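Local atomic coordinates of spore germination protein B3 (Bacillus subtilis subsp. subtilis, PDB entry 3N54), a protein that takes part in the spore germination response to the mixture of L-asparagine, glucose, fructose and potassium ions. Residues K145-L150 with Y165-A169; F227-K233 with S250-I256; Q296-D302 with W325-E331. All blocks are in the same frame, centred on the assembly; numbering follows the deposited sequence.

Overall arrangement
Along the chain the three contacts follow one another in series, none nested in or crossing another. Interaction 1 comes first: after helix 152-160, strand 165-172 returns alongside K145-L150, closing a mostly helical loop of 14 residues onto the middle strand of a mixed five-stranded sheet. Interaction 2 closes the hairpin loop between strands 223-240 and 245-258. Helix 271-299 then leads to interaction 3, where its C-terminal end and the following turn take up helix 325-331, closing a mostly helical loop of 22 residues shortly before strand 333-342 returns to the hairpin's sheet. Interactions 1 and 3 come within about 5 Å at their nearest atoms, while the centres of 2 and 3 lie about 28 Å apart.

Interaction 1 (K145-L150 with Y165-A169); sequences KIMIPL and YLIQA
M147 and Q168 join an irregular loop to strand 165-169, M147 O facing Q168 N and M147 CB lying beside Q168 OE1. The strand belongs to the mixed five-stranded sheet in which 165-172 is the middle strand, between 105-109 and 177-186.

One direct backbone hydrogen bond links the segments, from Q168 N to M147 O at 3.1 Å. Q168 N divides its one hydrogen between M147 O and a water 2.9 Å away, which fits the bent 135° angle of the direct bond. The water donates back to M147 O (2.7 Å) and also accepts from L150 N. The backbone of Q168 also bonds A108 of the adjoining strand 105-109.

Two apolar contacts lie farther along the strand toward Y165. The M147 chain bends at chi2 and chi3 (-52° and -38°), which curls its methyl CE back onto L166 CB, a tight 3.3 Å. The L150 and Y165 side chains cross at about a right angle, L150 CD2 coming 3.6 Å from Y165 CE2, and the same methyl reaches I167 CB. Y158 of helix 152-160 packs on both L150 and Y165.

The Q168 side chain folds over M147 CB, and its amide plane is fixed by a nearly straight bond from Q168 NE2 to A169 O, 2.9 Å long.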
loop_
_atom_site.group_PDB
_atom_site.type_symbol
_atom_site.label_atom_id
_atom_site.label_comp_id
_atom_site.label_asym_id
_atom_site.label_seq_id
_atom_site.Cartn_x
_atom_site.Cartn_y
_atom_site.Cartn_z
ATOM N N LYS A 145 6.345 -8.639 1.551
ATOM C CA LYS A 145 5.029 -9.200 1.280
ATOM C C LYS A 145 4.394 -9.672 2.600
ATOM O O LYS A 145 5.111 -9.829 3.596
ATOM C CB LYS A 145 5.146 -10.323 0.233
ATOM C CG LYS A 145 5.965 -11.540 0.646
ATOM C CD LYS A 145 5.966 -12.580 -0.474
ATOM C CE LYS A 145 6.984 -13.681 -0.229
ATOM N NZ LYS A 145 8.384 -13.176 -0.317
ATOM N N ILE A 146 3.080 -9.919 2.637
ATOM C CA ILE A 146 2.181 -9.873 1.476
ATOM C C ILE A 146 1.203 -8.691 1.495
ATOM O O ILE A 146 0.230 -8.685 2.249
ATOM C CB ILE A 146 1.388 -11.212 1.352
ATOM C CG1 ILE A 146 2.341 -12.378 1.045
ATOM C CG2 ILE A 146 0.305 -11.122 0.274
ATOM C CD1 ILE A 146 1.664 -13.732 0.930
ATOM N N MET A 147 1.483 -7.696 0.654
ATOM C CA MET A 147 0.582 -6.557 0.444
ATOM C C MET A 147 0.717 -5.949 -0.966
ATOM O O MET A 147 1.219 -4.830 -1.117
ATOM C CB MET A 147 0.800 -5.466 1.506
ATOM C CG MET A 147 -0.104 -5.535 2.710
ATOM S SD MET A 147 -1.830 -5.632 2.233
ATOM C CE MET A 147 -1.858 -4.515 0.824
ATOM N N ILE A 148 0.314 -6.671 -2.012
ATOM C CA ILE A 148 -0.115 -8.063 -1.972
ATOM C C ILE A 148 0.958 -9.023 -2.522
ATOM O O ILE A 148 0.831 -10.235 -2.338
ATOM C CB ILE A 148 -1.483 -8.254 -2.728
ATOM C CG1 ILE A 148 -1.958 -9.717 -2.680
ATOM C CG2 ILE A 148 -1.390 -7.774 -4.178
ATOM C CD1 ILE A 148 -3.453 -9.901 -2.938
ATOM N N PRO A 149 2.037 -8.511 -3.161
ATOM C CA PRO A 149 2.525 -7.162 -3.472
ATOM C C PRO A 149 1.723 -6.448 -4.565
ATOM O O PRO A 149 1.364 -7.059 -5.572
ATOM C CB PRO A 149 3.953 -7.418 -3.959
ATOM C CG PRO A 149 3.891 -8.750 -4.560
ATOM C CD PRO A 149 2.956 -9.533 -3.698
ATOM N N LEU A 150 1.451 -5.165 -4.349
ATOM C CA LEU A 150 0.677 -4.372 -5.288
ATOM C C LEU A 150 1.504 -4.086 -6.532
ATOM O O LEU A 150 2.637 -3.625 -6.450
ATOM C CB LEU A 150 0.235 -3.059 -4.646
ATOM C CG LEU A 150 -0.727 -2.194 -5.464
ATOM C CD1 LEU A 150 -2.023 -2.941 -5.740
ATOM C CD2 LEU A 150 -1.004 -0.881 -4.750
ATOM N N TYR A 165 -7.570 1.467 -1.297
ATOM C CA TYR A 165 -6.800 0.225 -1.265
ATOM C C TYR A 165 -5.559 0.342 -0.395
ATOM O O TYR A 165 -5.181 1.436 0.035
ATOM C CB TYR A 165 -6.396 -0.191 -2.688
ATOM C CG TYR A 165 -5.587 0.844 -3.428
ATOM C CD1 TYR A 165 -6.212 1.873 -4.119
ATOM C CD2 TYR A 165 -4.196 0.795 -3.439
ATOM C CE1 TYR A 165 -5.475 2.829 -4.803
ATOM C CE2 TYR A 165 -3.448 1.750 -4.116
ATOM C CZ TYR A 165 -4.093 2.762 -4.797
ATOM O OH TYR A 165 -3.362 3.713 -5.475
ATOM N N LEU A 166 -4.939 -0.805 -0.139
ATOM C CA LEU A 166 -3.733 -0.859 0.656
ATOM C C LEU A 166 -2.512 -1.052 -0.242
ATOM O O LEU A 166 -2.595 -1.636 -1.314
ATOM C CB LEU A 166 -3.816 -1.991 1.679
ATOM C CG LEU A 166 -4.940 -1.934 2.722
ATOM C CD1 LEU A 166 -4.931 -3.192 3.594
ATOM C CD2 LEU A 166 -4.853 -0.678 3.588
ATOM N N ILE A 167 -1.383 -0.551 0.231
ATOM C CA ILE A 167 -0.104 -0.691 -0.426
ATOM C C ILE A 167 0.916 -1.100 0.640
ATOM O O ILE A 167 0.974 -0.481 1.696
ATOM C CB ILE A 167 0.294 0.632 -1.087
ATOM C CG1 ILE A 167 1.688 0.545 -1.707
ATOM C CG2 ILE A 167 0.245 1.755 -0.075
ATOM C CD1 ILE A 167 2.063 1.788 -2.516
ATOM N N GLN A 168 1.701 -2.143 0.372
ATOM C CA GLN A 168 2.731 -2.601 1.307
ATOM C C GLN A 168 3.652 -1.458 1.705
ATOM O O GLN A 168 4.128 -0.732 0.847
ATOM C CB GLN A 168 3.590 -3.707 0.687
ATOM C CG GLN A 168 4.725 -4.199 1.592
ATOM C CD GLN A 168 4.217 -4.903 2.830
ATOM O OE1 GLN A 168 3.503 -5.898 2.729
ATOM N NE2 GLN A 168 4.598 -4.407 4.010
ATOM N N ALA A 169 3.910 -1.314 3.001
ATOM C CA ALA A 169 4.807 -0.274 3.489
ATOM C C ALA A 169 6.162 -0.862 3.868
ATOM O O ALA A 169 6.247 -2.024 4.265
ATOM C CB ALA A 169 4.190 0.444 4.675
HETATM O O HOH W 1 2.521 -2.841 -2.302
#

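Interaction 2 (F227-K233 with S250-I256); sequences FEIKKSK and SVKTKGI
Strand 231-233 runs almost exactly antiparallel to strand 250-256 (174°), but at K230 the chain turns a corner, and strand 227-229 meets the same partner at 121°. The bend is a classic beta bulge in the hairpin of strands 223-240 and 245-258: K230 and K231 both face K254, and K254 O accepts from K230 N at 2.8 Å and from K231 N at 3.2 Å. The first donor lies in the carbonyl plane; the second is tilted from it. Hydrogen-bonded pairs flank the bulge, E228 with I256 before it and K233 with K252 after it.

The lysines K231, K233, K252 and K254 share one face of the hairpin, their extended chains leading away from the partner strand. At the bulge the K230 chain bends at chi2 (-75°), which swings its CE against I256 CD1, a snug 3.5 Å apart.

The other face is the buried one. Here the placing of F227 CG beside the carbonyl carbon brings the ring in toward G255, although CB itself does not aim at the partner strand; F227 CZ comes 3.4 Å from G255 N. T253 CG2 meets the ring edge in plane, 3.9 Å from F227 CE2, and also packs on I229 CG2. W206 of helix 198-208 covers F227, I229 and S232, while F280 and F340 meet the F227 ring.

S232 and T253 form a non-hydrogen-bonded pair whose side chains supply the link the backbone lacks there: S232 OG and T253 OG1 are hydrogen-bonded at 2.7 Å, and T253 OG1 has a second bond to W206 NE1.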
loop_
_atom_site.group_PDB
_atom_site.type_symbol
_atom_site.label_atom_id
_atom_site.label_comp_id
_atom_site.label_asym_id
_atom_site.label_seq_id
_atom_site.Cartn_x
_atom_site.Cartn_y
_atom_site.Cartn_z
ATOM N N PHE A 227 0.068 -19.977 17.283
ATOM C CA PHE A 227 -0.742 -20.661 16.292
ATOM C C PHE A 227 -0.265 -20.249 14.899
ATOM O O PHE A 227 -0.458 -19.105 14.492
ATOM C CB PHE A 227 -2.214 -20.301 16.492
ATOM C CG PHE A 227 -3.144 -20.952 15.508
ATOM C CD1 PHE A 227 -3.616 -22.236 15.725
ATOM C CD2 PHE A 227 -3.562 -20.273 14.371
ATOM C CE1 PHE A 227 -4.482 -22.838 14.822
ATOM C CE2 PHE A 227 -4.427 -20.867 13.467
ATOM C CZ PHE A 227 -4.889 -22.152 13.694
ATOM N N GLU A 228 0.372 -21.178 14.187
ATOM C CA GLU A 228 0.891 -20.920 12.845
ATOM C C GLU A 228 -0.124 -21.368 11.798
ATOM O O GLU A 228 -0.555 -22.520 11.800
ATOM C CB GLU A 228 2.221 -21.651 12.623
ATOM C CG GLU A 228 2.919 -21.267 11.313
ATOM C CD GLU A 228 4.165 -22.093 11.014
ATOM O OE1 GLU A 228 4.323 -23.197 11.581
ATOM O OE2 GLU A 228 4.983 -21.642 10.183
ATOM N N ILE A 229 -0.478 -20.457 10.896
ATOM C CA ILE A 229 -1.481 -20.722 9.871
ATOM C C ILE A 229 -0.987 -21.712 8.816
ATOM O O ILE A 229 0.127 -21.582 8.309
ATOM C CB ILE A 229 -1.885 -19.422 9.134
ATOM C CG1 ILE A 229 -2.495 -18.404 10.102
ATOM C CG2 ILE A 229 -2.872 -19.723 8.015
ATOM C CD1 ILE A 229 -2.727 -17.046 9.469
ATOM N N LYS A 230 -1.817 -22.702 8.497
ATOM C CA LYS A 230 -1.538 -23.631 7.401
ATOM C C LYS A 230 -2.470 -23.342 6.224
ATOM O O LYS A 230 -2.020 -23.231 5.082
ATOM C CB LYS A 230 -1.667 -25.084 7.861
ATOM C CG LYS A 230 -0.390 -25.659 8.470
ATOM C CD LYS A 230 0.644 -25.984 7.392
ATOM C CE LYS A 230 1.815 -26.787 7.945
ATOM N NZ LYS A 230 2.641 -27.388 6.850
ATOM N N LYS A 231 -3.764 -23.223 6.510
ATOM C CA LYS A 231 -4.758 -22.867 5.501
ATOM C C LYS A 231 -5.899 -22.107 6.174
ATOM O O LYS A 231 -6.333 -22.476 7.266
ATOM C CB LYS A 231 -5.274 -24.123 4.788
ATOM C CG LYS A 231 -5.977 -23.852 3.460
ATOM C CD LYS A 231 -6.194 -25.138 2.655
ATOM C CE LYS A 231 -6.697 -24.840 1.241
ATOM N NZ LYS A 231 -6.839 -26.066 0.393
ATOM N N SER A 232 -6.363 -21.035 5.536
ATOM C CA SER A 232 -7.457 -20.228 6.073
ATOM C C SER A 232 -8.424 -19.807 4.970
ATOM O O SER A 232 -8.008 -19.502 3.854
ATOM C CB SER A 232 -6.914 -18.990 6.794
ATOM O OG SER A 232 -7.945 -18.312 7.496
ATOM N N LYS A 233 -9.712 -19.795 5.300
ATOM C CA LYS A 233 -10.765 -19.437 4.360
ATOM C C LYS A 233 -11.757 -18.489 5.019
ATOM O O LYS A 233 -12.026 -18.604 6.213
ATOM C CB LYS A 233 -11.499 -20.693 3.888
ATOM C CG LYS A 233 -10.603 -21.742 3.239
ATOM C CD LYS A 233 -11.409 -22.939 2.739
ATOM C CE LYS A 233 -10.531 -23.937 1.980
ATOM N NZ LYS A 233 -11.314 -25.063 1.387
ATOM N N SER A 250 -17.298 -15.096 8.324
ATOM C CA SER A 250 -16.941 -16.390 8.868
ATOM C C SER A 250 -15.489 -16.659 8.525
ATOM O O SER A 250 -15.091 -16.509 7.376
ATOM C CB SER A 250 -17.836 -17.477 8.275
ATOM O OG SER A 250 -17.554 -18.741 8.846
ATOM N N VAL A 251 -14.694 -17.038 9.521
ATOM C CA VAL A 251 -13.285 -17.345 9.316
ATOM C C VAL A 251 -13.010 -18.762 9.799
ATOM O O VAL A 251 -13.259 -19.090 10.959
ATOM C CB VAL A 251 -12.359 -16.350 10.066
ATOM C CG1 VAL A 251 -10.901 -16.757 9.926
ATOM C CG2 VAL A 251 -12.564 -14.934 9.555
ATOM N N LYS A 252 -12.519 -19.602 8.894
ATOM C CA LYS A 252 -12.125 -20.962 9.219
ATOM C C LYS A 252 -10.643 -21.100 8.912
ATOM O O LYS A 252 -10.225 -20.910 7.771
ATOM C CB LYS A 252 -12.948 -21.976 8.423
ATOM C CG LYS A 252 -14.408 -22.054 8.852
ATOM C CD LYS A 252 -15.146 -23.185 8.139
ATOM C CE LYS A 252 -16.537 -23.398 8.723
ATOM N NZ LYS A 252 -17.225 -24.585 8.134
ATOM N N THR A 253 -9.855 -21.420 9.933
ATOM C CA THR A 253 -8.409 -21.512 9.800
ATOM C C THR A 253 -7.873 -22.790 10.433
ATOM O O THR A 253 -8.263 -23.149 11.542
ATOM C CB THR A 253 -7.717 -20.310 10.480
ATOM O OG1 THR A 253 -8.365 -19.093 10.094
ATOM C CG2 THR A 253 -6.239 -20.245 10.110
ATOM N N LYS A 254 -6.986 -23.471 9.716
ATOM C CA LYS A 254 -6.303 -24.654 10.217
ATOM C C LYS A 254 -4.849 -24.268 10.447
ATOM O O LYS A 254 -4.268 -23.543 9.636
ATOM C CB LYS A 254 -6.406 -25.810 9.221
ATOM C CG LYS A 254 -7.821 -26.331 9.010
ATOM C CD LYS A 254 -7.833 -27.525 8.059
ATOM C CE LYS A 254 -9.218 -28.153 7.939
ATOM N NZ LYS A 254 -9.226 -29.320 7.007
ATOM N N GLY A 255 -4.256 -24.745 11.538
ATOM C CA GLY A 255 -2.879 -24.375 11.855
ATOM C C GLY A 255 -2.135 -25.258 12.838
ATOM O O GLY A 255 -2.705 -26.167 13.440
ATOM N N ILE A 256 -0.844 -24.966 12.982
ATOM C CA ILE A 256 0.051 -25.691 13.876
ATOM C C ILE A 256 0.210 -24.922 15.188
ATOM O O ILE A 256 0.102 -23.695 15.214
ATOM C CB ILE A 256 1.432 -25.904 13.221
ATOM C CG1 ILE A 256 1.292 -26.751 11.954
ATOM C CG2 ILE A 256 2.400 -26.576 14.183
ATOM C CD1 ILE A 256 2.613 -27.092 11.297
#

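Interaction 3 (Q296-D302 with W325-E331); sequences QHEYKTD and WDEIFSE
The C-terminal end of helix 271-299 and the turn that follows it pack against helix 325-331, with polar bonds on both sides of the F329 ring. The long helix finishes in a wider pi-type turn, and K300, with positive phi, directs the chain out of it toward T301 and D302.

F329 is clasped between the two parts of the first segment. D302 CB sits over the centre of one face, 3.7 Å from the ring centroid, and Q296 CG covers the opposite face nearer the rim. Q296 extends beyond CG, bringing NE2 to F329 O in the carbonyl plane at 2.8 Å; the same nitrogen also bonds to T332 O. Next to it S330 OG donates to Q296 O at 2.8 Å, using a lone pair of that carbonyl. A water bridges H297 NE2 and S330 O.

Two aspartates hold the turn. D302 CG lies anti to its own nitrogen (chi1 158°), which carries OD2 to W325 NE1 at 2.8 Å. The indole N-H meets the anti lone pair almost in the ring plane, although the carboxylate and indole planes stand 68° apart. OD2 accepts from S307 N too, and OD1 from V304 N; these bonds help fix the carboxylate's rotation. From the short helix, D326 OD2 accepts T301 OG1 at 2.9 Å, from above the carboxylate plane, while OD1 takes a weak bond from D302 N. R187 forms a salt bridge with D326 OD1 and probably offsets its charge; S164 bonds T301 OG1. This is the packing of a helix C-terminus and its exit turn against a short helix, with F329 inserted between Q296 and D302 in the GerAC-like C-terminal region.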
loop_
_atom_site.group_PDB
_atom_site.type_symbol
_atom_site.label_atom_id
_atom_site.label_comp_id
_atom_site.label_asym_id
_atom_site.label_seq_id
_atom_site.Cartn_x
_atom_site.Cartn_y
_atom_site.Cartn_z
ATOM N N GLN A 296 -13.227 2.562 10.027
ATOM C CA GLN A 296 -14.535 3.217 10.025
ATOM C C GLN A 296 -14.534 4.646 10.567
ATOM O O GLN A 296 -15.176 5.516 9.986
ATOM C CB GLN A 296 -15.543 2.382 10.811
ATOM C CG GLN A 296 -16.015 1.149 10.077
ATOM C CD GLN A 296 -16.949 0.317 10.930
ATOM O OE1 GLN A 296 -16.545 -0.211 11.959
ATOM N NE2 GLN A 296 -18.202 0.199 10.506
ATOM N N HIS A 297 -13.813 4.896 11.655
ATOM C CA HIS A 297 -13.937 6.182 12.357
ATOM C C HIS A 297 -12.673 7.043 12.424
ATOM O O HIS A 297 -12.769 8.224 12.755
ATOM C CB HIS A 297 -14.493 5.936 13.764
ATOM C CG HIS A 297 -15.711 5.063 13.774
ATOM N ND1 HIS A 297 -16.909 5.450 13.210
ATOM C CD2 HIS A 297 -15.911 3.816 14.261
ATOM C CE1 HIS A 297 -17.795 4.481 13.354
ATOM N NE2 HIS A 297 -17.215 3.479 13.990
ATOM N N GLU A 298 -11.506 6.476 12.133
ATOM C CA GLU A 298 -10.284 7.278 12.068
ATOM C C GLU A 298 -10.022 7.656 10.608
ATOM O O GLU A 298 -9.974 8.833 10.274
ATOM C CB GLU A 298 -9.082 6.538 12.661
ATOM C CG GLU A 298 -7.839 7.418 12.834
ATOM C CD GLU A 298 -6.613 6.658 13.324
ATOM O OE1 GLU A 298 -5.561 7.296 13.478
ATOM O OE2 GLU A 298 -6.682 5.431 13.553
ATOM N N TYR A 299 -9.874 6.653 9.746
ATOM C CA TYR A 299 -9.567 6.883 8.326
ATOM C C TYR A 299 -10.823 7.049 7.463
ATOM O O TYR A 299 -10.769 7.694 6.418
ATOM C CB TYR A 299 -8.655 5.772 7.786
ATOM C CG TYR A 299 -7.414 5.633 8.628
ATOM C CD1 TYR A 299 -7.146 4.463 9.334
ATOM C CD2 TYR A 299 -6.546 6.707 8.788
ATOM C CE1 TYR A 299 -6.018 4.358 10.144
ATOM C CE2 TYR A 299 -5.424 6.614 9.595
ATOM C CZ TYR A 299 -5.165 5.437 10.264
ATOM O OH TYR A 299 -4.047 5.351 11.056
ATOM N N LYS A 300 -11.937 6.469 7.902
ATOM C CA LYS A 300 -13.226 6.613 7.223
ATOM C C LYS A 300 -13.208 6.119 5.770
ATOM O O LYS A 300 -13.770 6.765 4.872
ATOM C CB LYS A 300 -13.708 8.071 7.280
ATOM C CG LYS A 300 -13.843 8.639 8.695
ATOM C CD LYS A 300 -14.326 10.085 8.653
ATOM C CE LYS A 300 -14.486 10.666 10.046
ATOM N NZ LYS A 300 -14.862 12.106 10.020
ATOM N N THR A 301 -12.560 4.983 5.537
ATOM C CA THR A 301 -12.595 4.373 4.215
ATOM C C THR A 301 -12.413 2.858 4.284
ATOM O O THR A 301 -11.855 2.326 5.247
ATOM C CB THR A 301 -11.556 5.003 3.264
ATOM O OG1 THR A 301 -11.962 4.773 1.909
ATOM C CG2 THR A 301 -10.151 4.438 3.503
ATOM N N ASP A 302 -12.925 2.190 3.256
ATOM C CA ASP A 302 -12.868 0.744 3.104
ATOM C C ASP A 302 -11.814 0.438 2.041
ATOM O O ASP A 302 -12.093 0.561 0.846
ATOM C CB ASP A 302 -14.256 0.216 2.700
ATOM C CG ASP A 302 -14.215 -1.153 2.005
ATOM O OD1 ASP A 302 -13.247 -1.922 2.195
ATOM O OD2 ASP A 302 -15.179 -1.459 1.258
ATOM N N TRP A 325 -20.368 5.184 -0.374
ATOM C CA TRP A 325 -20.116 3.901 0.280
ATOM C C TRP A 325 -19.318 4.018 1.576
ATOM O O TRP A 325 -19.567 3.267 2.514
ATOM C CB TRP A 325 -19.397 2.946 -0.671
ATOM C CG TRP A 325 -18.825 1.774 0.034
ATOM C CD1 TRP A 325 -17.511 1.443 0.134
ATOM C CD2 TRP A 325 -19.546 0.800 0.793
ATOM N NE1 TRP A 325 -17.366 0.305 0.885
ATOM C CE2 TRP A 325 -18.602 -0.110 1.304
ATOM C CE3 TRP A 325 -20.900 0.607 1.087
ATOM C CZ2 TRP A 325 -18.966 -1.205 2.091
ATOM C CZ3 TRP A 325 -21.263 -0.481 1.867
ATOM C CH2 TRP A 325 -20.300 -1.374 2.361
ATOM N N ASP A 326 -18.361 4.940 1.629
ATOM C CA ASP A 326 -17.568 5.126 2.846
ATOM C C ASP A 326 -18.451 5.562 4.023
ATOM O O ASP A 326 -18.267 5.080 5.143
ATOM C CB ASP A 326 -16.410 6.109 2.616
ATOM C CG ASP A 326 -15.230 5.472 1.876
ATOM O OD1 ASP A 326 -15.156 4.222 1.803
ATOM O OD2 ASP A 326 -14.364 6.225 1.383
ATOM N N GLU A 327 -19.414 6.445 3.758
ATOM C CA GLU A 327 -20.376 6.877 4.777
ATOM C C GLU A 327 -21.118 5.667 5.332
ATOM O O GLU A 327 -21.237 5.505 6.542
ATOM C CB GLU A 327 -21.372 7.883 4.189
ATOM C CG GLU A 327 -22.393 8.439 5.197
ATOM C CD GLU A 327 -23.492 9.291 4.552
ATOM O OE1 GLU A 327 -24.429 9.686 5.281
ATOM O OE2 GLU A 327 -23.425 9.565 3.327
ATOM N N ILE A 328 -21.604 4.815 4.436
ATOM C CA ILE A 328 -22.316 3.597 4.820
ATOM C C ILE A 328 -21.387 2.620 5.533
ATOM O O ILE A 328 -21.781 1.971 6.507
ATOM C CB ILE A 328 -22.943 2.901 3.587
ATOM C CG1 ILE A 328 -24.069 3.757 2.996
ATOM C CG2 ILE A 328 -23.477 1.523 3.949
ATOM C CD1 ILE A 328 -25.275 3.928 3.912
ATOM N N PHE A 329 -20.155 2.512 5.038
ATOM C CA PHE A 329 -19.151 1.637 5.645
ATOM C C PHE A 329 -18.915 2.004 7.112
ATOM O O PHE A 329 -18.824 1.125 7.965
ATOM C CB PHE A 329 -17.835 1.703 4.857
ATOM C CG PHE A 329 -16.695 0.972 5.512
ATOM C CD1 PHE A 329 -16.695 -0.410 5.589
ATOM C CD2 PHE A 329 -15.619 1.667 6.038
ATOM C CE1 PHE A 329 -15.644 -1.085 6.183
ATOM C CE2 PHE A 329 -14.561 0.999 6.631
ATOM C CZ PHE A 329 -14.575 -0.377 6.704
ATOM N N SER A 330 -18.820 3.300 7.391
ATOM C CA SER A 330 -18.624 3.793 8.753
ATOM C C SER A 330 -19.762 3.400 9.702
ATOM O O SER A 330 -19.530 3.185 10.891
ATOM C CB SER A 330 -18.471 5.313 8.750
ATOM O OG SER A 330 -17.261 5.692 8.126
ATOM N N GLU A 331 -20.978 3.309 9.168
ATOM C CA GLU A 331 -22.166 2.950 9.942
ATOM C C GLU A 331 -22.426 1.447 9.958
ATOM O O GLU A 331 -23.355 0.988 10.621
ATOM C CB GLU A 331 -23.398 3.631 9.347
ATOM C CG GLU A 331 -23.315 5.153 9.254
ATOM C CD GLU A 331 -24.392 5.751 8.349
ATOM O OE1 GLU A 331 -24.344 6.978 8.104
ATOM O OE2 GLU A 331 -25.278 4.998 7.875
HETATM O O HOH W 2 -19.935 1.725 13.527
#